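Local atomic coordinates of 3-carboxy-cis,cis-muconate cycloisomerase (Acinetobacter calcoaceticus, PDB entry 1Q5N), a protein that belongs to the mostly helical fumarase/aspartase-type lyase superfamily and works as a cycloisomerase assembled from four protein chains. Residues Val35-Ala40 with Glu215-Gln220; Thr109-Leu114 with Thr229-Arg234. All blocks are in the same frame, centred on the assembly; numbering follows the deposited sequence.

Interaction 1: residues Val35-Ala40 with Glu215-Gln220; sequences VALAQA and EAYAKQ. Unlike the reference sequence in segment 35-40: Ala40 (reference Gln).
Ala216 meets Ala40 where two helices of this mostly helical, lyase-type fold, 23-43 and 210-221, pack side by side. The short segments run closer to antiparallel than parallel, at 131°, and their axes approach to 8.5 Å, a close spacing that the small alanines at the interface permit. The methyls touch, Ala216 CB lying 3.8 Å from Ala40 CB. Ala40, a residue that differs from the reference sequence, also sets its CB on the facing backbone, 3.5 Å from Tyr217 N. Tyr217 comes next. Its CG is anti to the backbone N (chi1 174°), which carries the ring alongside helix 23-43 and brings CD1 within 3.7 Å of Leu37 CA. Ala36 C sits at the ring edge, near its plane, while Leu37 CB packs on CE1 at 4.0 Å. The apolar part of the ring thus lies against helix backbone, and its OH is hydrogen-bonded to Thr116 OG1 on helix 110-146; Leu196, from a loop, touches both Tyr217 and Leu37. One turn further on, Gln220 folds back at chi2 (-52°), directing its amide toward Gln39, whose side chain it crosses at about a right angle; Gln220 OE1 is hydrogen-bonded to Gln43 NE2. Nearer the backbone, Gln220 CB rests 3.9 Å from Ala36 CB, and Gln220 CG lies 3.8 Å from Ala36 O.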
loop_
_atom_site.group_PDB
_atom_site.type_symbol
_atom_site.label_atom_id
_atom_site.label_comp_id
_atom_site.label_asym_id
_atom_site.label_seq_id
_atom_site.Cartn_x
_atom_site.Cartn_y
_atom_site.Cartn_z
ATOM N N VAL A 35 6.440 -8.292 -36.501
ATOM C CA VAL A 35 6.609 -7.749 -37.838
ATOM C C VAL A 35 7.797 -6.816 -37.854
ATOM O O VAL A 35 8.643 -6.925 -38.721
ATOM C CB VAL A 35 5.365 -6.953 -38.291
ATOM C CG1 VAL A 35 5.642 -6.241 -39.594
ATOM C CG2 VAL A 35 4.203 -7.883 -38.463
ATOM N N ALA A 36 7.890 -5.910 -36.888
ATOM C CA ALA A 36 8.993 -4.964 -36.901
ATOM C C ALA A 36 10.332 -5.667 -36.783
ATOM O O ALA A 36 11.330 -5.225 -37.368
ATOM C CB ALA A 36 8.831 -3.942 -35.788
ATOM N N LEU A 37 10.346 -6.758 -36.014
ATOM C CA LEU A 37 11.552 -7.553 -35.797
ATOM C C LEU A 37 12.052 -8.218 -37.108
ATOM O O LEU A 37 13.249 -8.211 -37.389
ATOM C CB LEU A 37 11.285 -8.647 -34.748
ATOM C CG LEU A 37 12.510 -9.537 -34.466
ATOM C CD1 LEU A 37 13.620 -8.691 -33.900
ATOM C CD2 LEU A 37 12.156 -10.648 -33.504
ATOM N N ALA A 38 11.126 -8.810 -37.863
ATOM C CA ALA A 38 11.422 -9.469 -39.124
ATOM C C ALA A 38 11.886 -8.409 -40.113
ATOM O O ALA A 38 12.871 -8.611 -40.818
ATOM C CB ALA A 38 10.195 -10.176 -39.650
ATOM N N GLN A 39 11.207 -7.272 -40.143
ATOM C CA GLN A 39 11.615 -6.221 -41.043
ATOM C C GLN A 39 12.981 -5.658 -40.732
ATOM O O GLN A 39 13.769 -5.415 -41.643
ATOM C CB GLN A 39 10.622 -5.079 -41.031
ATOM C CG GLN A 39 9.331 -5.393 -41.727
ATOM C CD GLN A 39 8.463 -4.141 -41.849
ATOM O OE1 GLN A 39 8.163 -3.692 -42.970
ATOM N NE2 GLN A 39 8.069 -3.553 -40.696
ATOM N N ALA A 40 13.266 -5.432 -39.449
ATOM C CA ALA A 40 14.551 -4.867 -39.065
ATOM C C ALA A 40 15.663 -5.829 -39.403
ATOM O O ALA A 40 16.736 -5.401 -39.811
ATOM C CB ALA A 40 14.578 -4.543 -37.585
ATOM N N GLU A 215 19.059 -1.352 -33.175
ATOM C CA GLU A 215 18.923 -0.024 -33.718
ATOM C C GLU A 215 17.813 0.059 -34.774
ATOM O O GLU A 215 16.966 0.956 -34.734
ATOM C CB GLU A 215 20.260 0.396 -34.282
ATOM C CG GLU A 215 20.239 1.664 -35.077
ATOM C CD GLU A 215 21.609 1.922 -35.656
ATOM O OE1 GLU A 215 22.108 1.030 -36.407
ATOM O OE2 GLU A 215 22.190 2.989 -35.341
ATOM N N ALA A 216 17.794 -0.901 -35.686
ATOM C CA ALA A 216 16.789 -0.908 -36.735
ATOM C C ALA A 216 15.418 -1.341 -36.212
ATOM O O ALA A 216 14.388 -1.010 -36.792
ATOM C CB ALA A 216 17.226 -1.835 -37.886
ATOM N N TYR A 217 15.393 -2.121 -35.142
ATOM C CA TYR A 217 14.115 -2.544 -34.574
ATOM C C TYR A 217 13.469 -1.311 -33.899
ATOM O O TYR A 217 12.301 -1.035 -34.081
ATOM C CB TYR A 217 14.380 -3.677 -33.578
ATOM C CG TYR A 217 13.191 -4.165 -32.757
ATOM C CD1 TYR A 217 12.095 -4.773 -33.358
ATOM C CD2 TYR A 217 13.229 -4.102 -31.356
ATOM C CE1 TYR A 217 11.068 -5.320 -32.582
ATOM C CE2 TYR A 217 12.217 -4.636 -30.578
ATOM C CZ TYR A 217 11.145 -5.248 -31.190
ATOM O OH TYR A 217 10.178 -5.819 -30.400
ATOM N N ALA A 218 14.256 -0.560 -33.148
ATOM C CA ALA A 218 13.758 0.626 -32.481
ATOM C C ALA A 218 13.182 1.555 -33.545
ATOM O O ALA A 218 12.042 2.015 -33.451
ATOM C CB ALA A 218 14.899 1.317 -31.724
ATOM N N LYS A 219 13.975 1.803 -34.578
ATOM C CA LYS A 219 13.569 2.701 -35.666
ATOM C C LYS A 219 12.276 2.289 -36.336
ATOM O O LYS A 219 11.411 3.118 -36.557
ATOM C CB LYS A 219 14.688 2.772 -36.674
ATOM C CG LYS A 219 14.592 3.896 -37.646
ATOM C CD LYS A 219 15.985 4.140 -38.226
ATOM C CE LYS A 219 16.967 4.531 -37.089
ATOM N NZ LYS A 219 18.399 4.584 -37.553
ATOM N N GLN A 220 12.118 1.009 -36.639
ATOM C CA GLN A 220 10.884 0.523 -37.263
ATOM C C GLN A 220 9.640 0.841 -36.445
ATOM O O GLN A 220 8.556 0.989 -36.986
ATOM C CB GLN A 220 10.889 -1.005 -37.422
ATOM C CG GLN A 220 11.716 -1.587 -38.538
ATOM C CD GLN A 220 11.424 -0.948 -39.877
ATOM O OE1 GLN A 220 12.336 -0.422 -40.522
ATOM N NE2 GLN A 220 10.157 -0.964 -40.292
#

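Interaction 2: residues Thr109-Leu114 with Thr229-Arg234; sequences TSQDIL and TWHGER
A histidine-carboxylate hydrogen bond joins the first turn of helix 110-146 to the loop leading into helix 235-261: His231 NE2 donates to Asp112 OD1 at 2.7 Å. The acceptor lies in the plane of the imidazole, but the nitrogen stands 37° above the carboxylate plane, and the N-H...O angle is 144°. Asp112 has CG anti to its carbonyl carbon, beside the backbone N, which turns the carboxylate back over the helix start. There OD2 accepts Thr109 N at 2.8 Å, while Gly197 N and Gly198 N bond to OD1 and OD2, so each oxygen has two N-H partners. Thr109 is the N-cap residue of helix 110-146, one of the long helices of the lyase-type fold, and its CG2 meets His231 CE1 at 3.9 Å. The imidazole is sandwiched: Thr229 CG2 lies 3.4 Å above one face, over the ring centre, and the extended Gln111 side chain passes along the opposite face, its CG 3.6 Å from His231 CD2. The Gln111 amide, 26° from the ring plane, reaches on to the backbone, where NE2 donates to a lone pair of His231 O at 2.9 Å; OE1 is hydrogen-bonded to Arg319. The same NE2 lies over the Arg234 guanidinium, 3.2 Å from NH1. Both nitrogens are donors; both pair with Asp115 OD2, while Arg234 NH1 also bonds to Trp230 O and NH2 forms a salt bridge with Glu327.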
loop_
_atom_site.group_PDB
_atom_site.type_symbol
_atom_site.label_atom_id
_atom_site.label_comp_id
_atom_site.label_asym_id
_atom_site.label_seq_id
_atom_site.Cartn_x
_atom_site.Cartn_y
_atom_site.Cartn_z
ATOM N N THR A 109 13.331 -13.147 -27.158
ATOM C CA THR A 109 12.874 -14.006 -26.076
ATOM C C THR A 109 11.486 -13.447 -25.751
ATOM O O THR A 109 11.157 -12.337 -26.193
ATOM C CB THR A 109 13.761 -13.916 -24.854
ATOM O OG1 THR A 109 13.236 -14.810 -23.887
ATOM C CG2 THR A 109 13.726 -12.521 -24.247
ATOM N N SER A 110 10.686 -14.200 -24.997
ATOM C CA SER A 110 9.320 -13.776 -24.626
ATOM C C SER A 110 9.196 -12.364 -24.079
ATOM O O SER A 110 8.316 -11.599 -24.495
ATOM C CB SER A 110 8.738 -14.706 -23.579
ATOM O OG SER A 110 8.687 -16.006 -24.101
ATOM N N GLN A 111 10.070 -12.026 -23.134
ATOM C CA GLN A 111 10.011 -10.712 -22.525
ATOM C C GLN A 111 10.269 -9.554 -23.545
ATOM O O GLN A 111 9.752 -8.447 -23.361
ATOM C CB GLN A 111 10.972 -10.640 -21.302
ATOM C CG GLN A 111 10.822 -9.308 -20.558
ATOM C CD GLN A 111 11.470 -9.246 -19.178
ATOM O OE1 GLN A 111 12.170 -10.197 -18.741
ATOM N NE2 GLN A 111 11.264 -8.093 -18.479
ATOM N N ASP A 112 11.053 -9.785 -24.597
ATOM C CA ASP A 112 11.272 -8.711 -25.562
ATOM C C ASP A 112 9.921 -8.326 -26.189
ATOM O O ASP A 112 9.581 -7.156 -26.277
ATOM C CB ASP A 112 12.206 -9.140 -26.695
ATOM C CG ASP A 112 13.592 -9.516 -26.206
ATOM O OD1 ASP A 112 14.111 -8.841 -25.279
ATOM O OD2 ASP A 112 14.166 -10.492 -26.762
ATOM N N ILE A 113 9.154 -9.322 -26.614
ATOM C CA ILE A 113 7.888 -9.059 -27.259
ATOM C C ILE A 113 6.845 -8.491 -26.251
ATOM O O ILE A 113 6.082 -7.597 -26.575
ATOM C CB ILE A 113 7.340 -10.370 -27.892
ATOM C CG1 ILE A 113 8.345 -10.932 -28.900
ATOM C CG2 ILE A 113 5.982 -10.121 -28.531
ATOM C CD1 ILE A 113 8.815 -9.957 -29.966
ATOM N N LEU A 114 6.814 -9.032 -25.038
ATOM C CA LEU A 114 5.867 -8.567 -24.024
ATOM C C LEU A 114 6.180 -7.132 -23.583
ATOM O O LEU A 114 5.269 -6.309 -23.553
ATOM C CB LEU A 114 5.868 -9.538 -22.832
ATOM C CG LEU A 114 5.280 -10.906 -23.258
ATOM C CD1 LEU A 114 5.520 -11.915 -22.199
ATOM C CD2 LEU A 114 3.785 -10.801 -23.547
ATOM N N THR A 229 20.113 -3.900 -22.285
ATOM C CA THR A 229 18.843 -4.566 -22.089
ATOM C C THR A 229 18.241 -4.208 -20.690
ATOM O O THR A 229 18.975 -4.038 -19.720
ATOM C CB THR A 229 19.051 -6.076 -22.194
ATOM O OG1 THR A 229 19.658 -6.356 -23.462
ATOM C CG2 THR A 229 17.694 -6.837 -22.082
ATOM N N TRP A 230 16.921 -4.052 -20.594
ATOM C CA TRP A 230 16.347 -3.736 -19.266
ATOM C C TRP A 230 15.218 -4.698 -18.840
ATOM O O TRP A 230 14.170 -4.288 -18.375
ATOM C CB TRP A 230 15.892 -2.272 -19.175
ATOM C CG TRP A 230 15.045 -1.863 -20.307
ATOM C CD1 TRP A 230 15.457 -1.665 -21.604
ATOM C CD2 TRP A 230 13.624 -1.718 -20.312
ATOM N NE1 TRP A 230 14.377 -1.422 -22.412
ATOM C CE2 TRP A 230 13.237 -1.448 -21.657
ATOM C CE3 TRP A 230 12.640 -1.793 -19.321
ATOM C CZ2 TRP A 230 11.895 -1.260 -22.042
ATOM C CZ3 TRP A 230 11.309 -1.609 -19.682
ATOM C CH2 TRP A 230 10.944 -1.340 -21.047
ATOM N N HIS A 231 15.461 -5.991 -19.024
ATOM C CA HIS A 231 14.534 -7.028 -18.605
ATOM C C HIS A 231 14.365 -6.981 -17.086
ATOM O O HIS A 231 13.274 -7.163 -16.562
ATOM C CB HIS A 231 15.099 -8.389 -19.006
ATOM C CG HIS A 231 14.970 -8.680 -20.475
ATOM N ND1 HIS A 231 15.791 -9.564 -21.142
ATOM C CD2 HIS A 231 14.124 -8.178 -21.409
ATOM C CE1 HIS A 231 15.467 -9.584 -22.420
ATOM N NE2 HIS A 231 14.457 -8.750 -22.609
ATOM N N GLY A 232 15.457 -6.727 -16.384
ATOM C CA GLY A 232 15.418 -6.703 -14.933
ATOM C C GLY A 232 15.390 -5.350 -14.265
ATOM O O GLY A 232 15.098 -5.310 -13.083
ATOM N N GLU A 233 15.670 -4.256 -14.997
ATOM C CA GLU A 233 15.703 -2.906 -14.413
ATOM C C GLU A 233 14.378 -2.244 -14.841
ATOM O O GLU A 233 14.161 -1.930 -16.024
ATOM C CB GLU A 233 16.946 -2.153 -14.934
ATOM C CG GLU A 233 18.315 -2.738 -14.424
ATOM C CD GLU A 233 18.556 -4.200 -14.888
ATOM O OE1 GLU A 233 18.466 -4.469 -16.111
ATOM O OE2 GLU A 233 18.817 -5.085 -14.028
ATOM N N ARG A 234 13.498 -1.994 -13.886
ATOM C CA ARG A 234 12.169 -1.539 -14.283
ATOM C C ARG A 234 11.744 -0.118 -13.986
ATOM O O ARG A 234 10.543 0.187 -14.006
ATOM C CB ARG A 234 11.114 -2.516 -13.680
ATOM C CG ARG A 234 11.513 -3.990 -13.715
ATOM C CD ARG A 234 11.602 -4.521 -15.157
ATOM N NE ARG A 234 10.275 -4.642 -15.792
ATOM C CZ ARG A 234 10.091 -4.841 -17.103
ATOM N NH1 ARG A 234 11.136 -4.931 -17.935
ATOM N NH2 ARG A 234 8.873 -4.975 -17.595
#

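The two contacts have centres 16 Å apart and do not touch, although their nearest atoms come within about 4 Å. Helix 110-146 connects them: Thr116 OG1 is hydrogen-bonded both to the Asp112 carbonyl of interaction 2 and to the Tyr217 hydroxyl of interaction 1. The loop around Leu196 and Gly197 does likewise, packing Leu196 on Leu37 and Tyr217 while Gly197 N holds Asp112. Along the chain the segments alternate, with helix 210-221 leading on into the loop that carries His231. Their surroundings differ: interaction 1 is contained within one subunit, whereas Glu233 and Thr229 in interaction 2 bond to Arg172 and Gln441 of a second subunit.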